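Side-chain contacts in TRAP dicarboxylate transporter, DctP subunit (PDB 4P1L), which binds D-glucuronate and probably delivers it to a tripartite ATP-independent periplasmic (TRAP) permease for uptake into the cytoplasm: residues Cys237-Lys240 with Ala241-Glu244; Ala275-Gln278 with Lys279-Ala283. All coordinates share one frame; numbering follows the deposited sequence.

Interaction 1. Residues Cys237-Lys240 with Ala241-Glu244; sequences CVAK and ASWE. With SO4 (sulfate ion), chain E.
Ala-239 O receives the backbone N-H of Trp-243 at 2.9 Å, the first i to i+4 bond of a helix whose N-cap position Ala-239 holds; Lys-240 O takes Glu-244 N in the next one. The chain thus passes directly from a strand into a helical turn. Trp-243 provides the apolar contact with Val-238 and the bond to a sulfate ion. Its CG lies anti to the backbone N (chi1 -167°), which sends the indole off the helix with its CE3 side near Val-238. CG1 of Val-238 sits 4.0 Å from Trp-243 CB and equally near the ring atom CE3, the two side chains crossing at about a right angle. From the other end of the indole, NE1 donates to O3 of the sulfate at 2.9 Å; the bond is nearly straight (172°) and O3 lies at the ring edge, in its plane. Arg-255 binds the same sulfate, probably a crystallisation ion. With an alanine in place of Trp-243, the sulfate would probably have one N-H donor fewer and a gap open beside Ile-136 and Leu-138. Lys-240 CG lies 3.8 Å from Glu-244 OE2, though the charged ends stay apart. Ser-242 OG bonds Asp-83. Strand 234-239 runs between 84-88 and 135-141; the indole touches Ile-136 and Leu-138 of the latter and Ile-254 and Arg-255 of helix 248-282.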
loop_
_atom_site.group_PDB
_atom_site.type_symbol
_atom_site.label_atom_id
_atom_site.label_comp_id
_atom_site.label_asym_id
_atom_site.label_seq_id
_atom_site.Cartn_x
_atom_site.Cartn_y
_atom_site.Cartn_z
ATOM N N CYS A 237 -4.879 0.781 11.569
ATOM C CA CYS A 237 -4.359 0.291 12.846
ATOM C C CYS A 237 -4.347 1.365 13.948
ATOM O O CYS A 237 -4.453 2.576 13.676
ATOM C CB CYS A 237 -2.942 -0.251 12.665
ATOM S SG CYS A 237 -1.684 1.016 12.313
ATOM N N VAL A 238 -4.221 0.890 15.188
ATOM C CA VAL A 238 -4.181 1.742 16.381
ATOM C C VAL A 238 -2.882 1.460 17.171
ATOM O O VAL A 238 -2.438 0.316 17.254
ATOM C CB VAL A 238 -5.443 1.501 17.258
ATOM C CG1 VAL A 238 -5.361 2.267 18.596
ATOM C CG2 VAL A 238 -6.700 1.899 16.496
ATOM N N ALA A 239 -2.267 2.496 17.741
ATOM C CA ALA A 239 -1.169 2.315 18.695
ATOM C C ALA A 239 -1.590 1.363 19.834
ATOM O O ALA A 239 -2.655 1.509 20.450
ATOM C CB ALA A 239 -0.734 3.649 19.287
ATOM N N LYS A 240 -0.759 0.374 20.121
ATOM C CA LYS A 240 -1.106 -0.570 21.181
ATOM C C LYS A 240 -1.400 0.153 22.500
ATOM O O LYS A 240 -2.331 -0.206 23.208
ATOM C CB LYS A 240 -0.001 -1.608 21.392
ATOM C CG LYS A 240 -0.359 -2.653 22.483
ATOM C CD LYS A 240 0.762 -3.681 22.695
ATOM C CE LYS A 240 0.898 -4.628 21.509
ATOM N NZ LYS A 240 1.454 -5.970 21.887
ATOM N N ALA A 241 -0.603 1.164 22.820
ATOM C CA ALA A 241 -0.800 1.937 24.049
ATOM C C ALA A 241 -2.193 2.564 24.088
ATOM O O ALA A 241 -2.889 2.512 25.106
ATOM C CB ALA A 241 0.255 3.025 24.151
ATOM N N SER A 242 -2.600 3.156 22.972
ATOM C CA SER A 242 -3.902 3.821 22.910
ATOM C C SER A 242 -5.040 2.813 22.984
ATOM O O SER A 242 -6.082 3.064 23.577
ATOM C CB SER A 242 -4.028 4.637 21.619
ATOM O OG SER A 242 -3.047 5.650 21.582
ATOM N N TRP A 243 -4.825 1.663 22.363
ATOM C CA TRP A 243 -5.794 0.577 22.359
ATOM C C TRP A 243 -6.047 0.032 23.764
ATOM O O TRP A 243 -7.192 -0.128 24.185
ATOM C CB TRP A 243 -5.257 -0.533 21.439
ATOM C CG TRP A 243 -6.254 -1.600 21.081
ATOM C CD1 TRP A 243 -6.134 -2.927 21.332
ATOM C CD2 TRP A 243 -7.493 -1.436 20.381
ATOM N NE1 TRP A 243 -7.221 -3.607 20.833
ATOM C CE2 TRP A 243 -8.073 -2.716 20.247
ATOM C CE3 TRP A 243 -8.175 -0.337 19.857
ATOM C CZ2 TRP A 243 -9.319 -2.926 19.633
ATOM C CZ3 TRP A 243 -9.413 -0.552 19.234
ATOM C CH2 TRP A 243 -9.954 -1.835 19.115
ATOM N N GLU A 244 -4.966 -0.233 24.492
ATOM C CA GLU A 244 -5.061 -0.848 25.808
ATOM C C GLU A 244 -5.718 0.056 26.846
ATOM O O GLU A 244 -6.312 -0.436 27.806
ATOM C CB GLU A 244 -3.672 -1.261 26.281
ATOM C CG GLU A 244 -3.120 -2.417 25.465
ATOM C CD GLU A 244 -1.791 -2.926 25.985
ATOM O OE1 GLU A 244 -1.034 -2.141 26.612
ATOM O OE2 GLU A 244 -1.518 -4.122 25.753
HETATM S S SO4 E . -8.958 -7.047 21.289
HETATM O O1 SO4 E . -10.148 -6.587 20.584
HETATM O O2 SO4 E . -8.850 -8.492 21.157
HETATM O O3 SO4 E . -7.728 -6.452 20.762
HETATM O O4 SO4 E . -9.060 -6.659 22.696
#

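Interaction 2. Residues Ala275-Gln278 with Lys279-Ala283; sequences ASKQ and KILDA
Gln-278 reaches one helical turn ahead to Asp-282. Its CB stays close to the backbone, next to N of Lys-279. CG, 4.0 Å from Asp-282 OD2, is where the chain turns: the bend at chi2 (50°) carries CD and the amide along the helix instead of outward. CD follows at 4.0 Å from Asp-282 OD1, and NE2 closes the link with a 2.8 Å hydrogen bond to that same OD1. The bond is bent, 140° at the hydrogen; OD1 lies in the amide plane, but NE2 meets it from above the carboxylate plane, the two flat groups being turned 51° apart. This is an i to i+4 side-chain bridge on the last turns of helix 248-282, alongside the backbone bond from Asp-282 N to Gln-278 O. On another side of the helix, Lys-277 and Leu-281 lie side by side, pointing the same way, with Lys-277 CG 4.2 Å from Leu-281 CD1. Ile-280 is packed tightly: with CG1 placed between its backbone N and carbonyl carbon, that atom comes within 3.1 Å of Lys-277 O. Its side chain is buried against Tyr-209, Tyr-212 and Ile-287. Glu-213 draws in two polar ends, bonding Ser-276 OG through OE1 and pairing in a salt bridge with Lys-279 NZ through OE2, which ties this helix end to helix 209-214.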
loop_
_atom_site.group_PDB
_atom_site.type_symbol
_atom_site.label_atom_id
_atom_site.label_comp_id
_atom_site.label_asym_id
_atom_site.label_seq_id
_atom_site.Cartn_x
_atom_site.Cartn_y
_atom_site.Cartn_z
ATOM N N ALA A 275 -12.761 6.147 -12.022
ATOM C CA ALA A 275 -12.774 7.599 -12.227
ATOM C C ALA A 275 -11.370 8.129 -12.530
ATOM O O ALA A 275 -11.212 9.032 -13.380
ATOM C CB ALA A 275 -13.338 8.311 -11.028
ATOM N N SER A 276 -10.360 7.601 -11.828
ATOM C CA SER A 276 -8.986 8.055 -12.073
ATOM C C SER A 276 -8.553 7.637 -13.485
ATOM O O SER A 276 -7.954 8.430 -14.239
ATOM C CB SER A 276 -8.002 7.552 -10.995
ATOM O OG SER A 276 -8.209 8.263 -9.781
ATOM N N LYS A 277 -8.883 6.406 -13.871
ATOM C CA LYS A 277 -8.526 5.941 -15.214
ATOM C C LYS A 277 -9.115 6.804 -16.319
ATOM O O LYS A 277 -8.427 7.144 -17.291
ATOM C CB LYS A 277 -8.956 4.502 -15.428
ATOM C CG LYS A 277 -8.504 3.920 -16.744
ATOM C CD LYS A 277 -8.838 2.443 -16.811
ATOM C CE LYS A 277 -8.558 1.892 -18.191
ATOM N NZ LYS A 277 -9.004 0.494 -18.295
ATOM N N GLN A 278 -10.390 7.146 -16.193
ATOM C CA GLN A 278 -11.042 7.937 -17.230
ATOM C C GLN A 278 -10.414 9.327 -17.299
ATOM O O GLN A 278 -10.219 9.885 -18.379
ATOM C CB GLN A 278 -12.546 8.057 -16.985
ATOM C CG GLN A 278 -13.310 8.547 -18.239
ATOM C CD GLN A 278 -12.964 7.744 -19.505
ATOM O OE1 GLN A 278 -13.104 6.512 -19.545
ATOM N NE2 GLN A 278 -12.484 8.444 -20.534
ATOM N N LYS A 279 -10.074 9.871 -16.142
ATOM C CA LYS A 279 -9.463 11.184 -16.103
ATOM C C LYS A 279 -8.104 11.184 -16.803
ATOM O O LYS A 279 -7.819 12.038 -17.623
ATOM C CB LYS A 279 -9.324 11.671 -14.664
ATOM C CG LYS A 279 -8.455 12.910 -14.517
ATOM C CD LYS A 279 -8.534 13.468 -13.108
ATOM C CE LYS A 279 -7.593 14.642 -12.924
ATOM N NZ LYS A 279 -7.383 15.017 -11.481
ATOM N N ILE A 280 -7.265 10.212 -16.498
ATOM C CA ILE A 280 -5.951 10.181 -17.120
ATOM C C ILE A 280 -6.063 9.858 -18.608
ATOM O O ILE A 280 -5.300 10.395 -19.425
ATOM C CB ILE A 280 -4.987 9.200 -16.389
ATOM C CG1 ILE A 280 -5.482 7.766 -16.513
ATOM C CG2 ILE A 280 -4.827 9.586 -14.940
ATOM C CD1 ILE A 280 -4.470 6.749 -15.973
ATOM N N LEU A 281 -7.034 9.034 -19.003
ATOM C CA LEU A 281 -7.219 8.790 -20.427
ATOM C C LEU A 281 -7.651 10.061 -21.134
ATOM O O LEU A 281 -7.124 10.379 -22.199
ATOM C CB LEU A 281 -8.221 7.673 -20.702
ATOM C CG LEU A 281 -7.715 6.243 -20.511
ATOM C CD1 LEU A 281 -8.872 5.291 -20.650
ATOM C CD2 LEU A 281 -6.613 5.914 -21.529
ATOM N N ASP A 282 -8.601 10.791 -20.555
ATOM C CA ASP A 282 -9.054 12.042 -21.165
ATOM C C ASP A 282 -7.922 13.059 -21.300
ATOM O O ASP A 282 -7.977 13.956 -22.158
ATOM C CB ASP A 282 -10.211 12.652 -20.375
ATOM C CG ASP A 282 -11.490 11.853 -20.520
ATOM O OD1 ASP A 282 -11.534 10.974 -21.407
ATOM O OD2 ASP A 282 -12.441 12.098 -19.746
ATOM N N ALA A 283 -6.900 12.914 -20.463
ATOM C CA ALA A 283 -5.747 13.816 -20.480
ATOM C C ALA A 283 -4.668 13.418 -21.497
ATOM O O ALA A 283 -3.659 14.103 -21.631
ATOM C CB ALA A 283 -5.139 13.909 -19.099
#

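Both contacts are local turns of one chain and neither closes a long loop; they follow in series, without nesting or crossing. Coming from the N terminus, the chain first lays down most of both sheets, then reaches interaction 1, where strand 234-239 of the five-stranded sheet gives way to helix 240-245. Helix 248-282 starts soon after, beside Trp-243, and runs on to interaction 2 at its far end, where helix 209-214 and strand 286-288 of the four-stranded sheet receive it. The centres lie about 39 Å apart, on opposite sides of the chain's centre. This long helix thus joins the surroundings of the two sheets; the side chain of Ser-276 lies about 11 Å from the bound glucuronate.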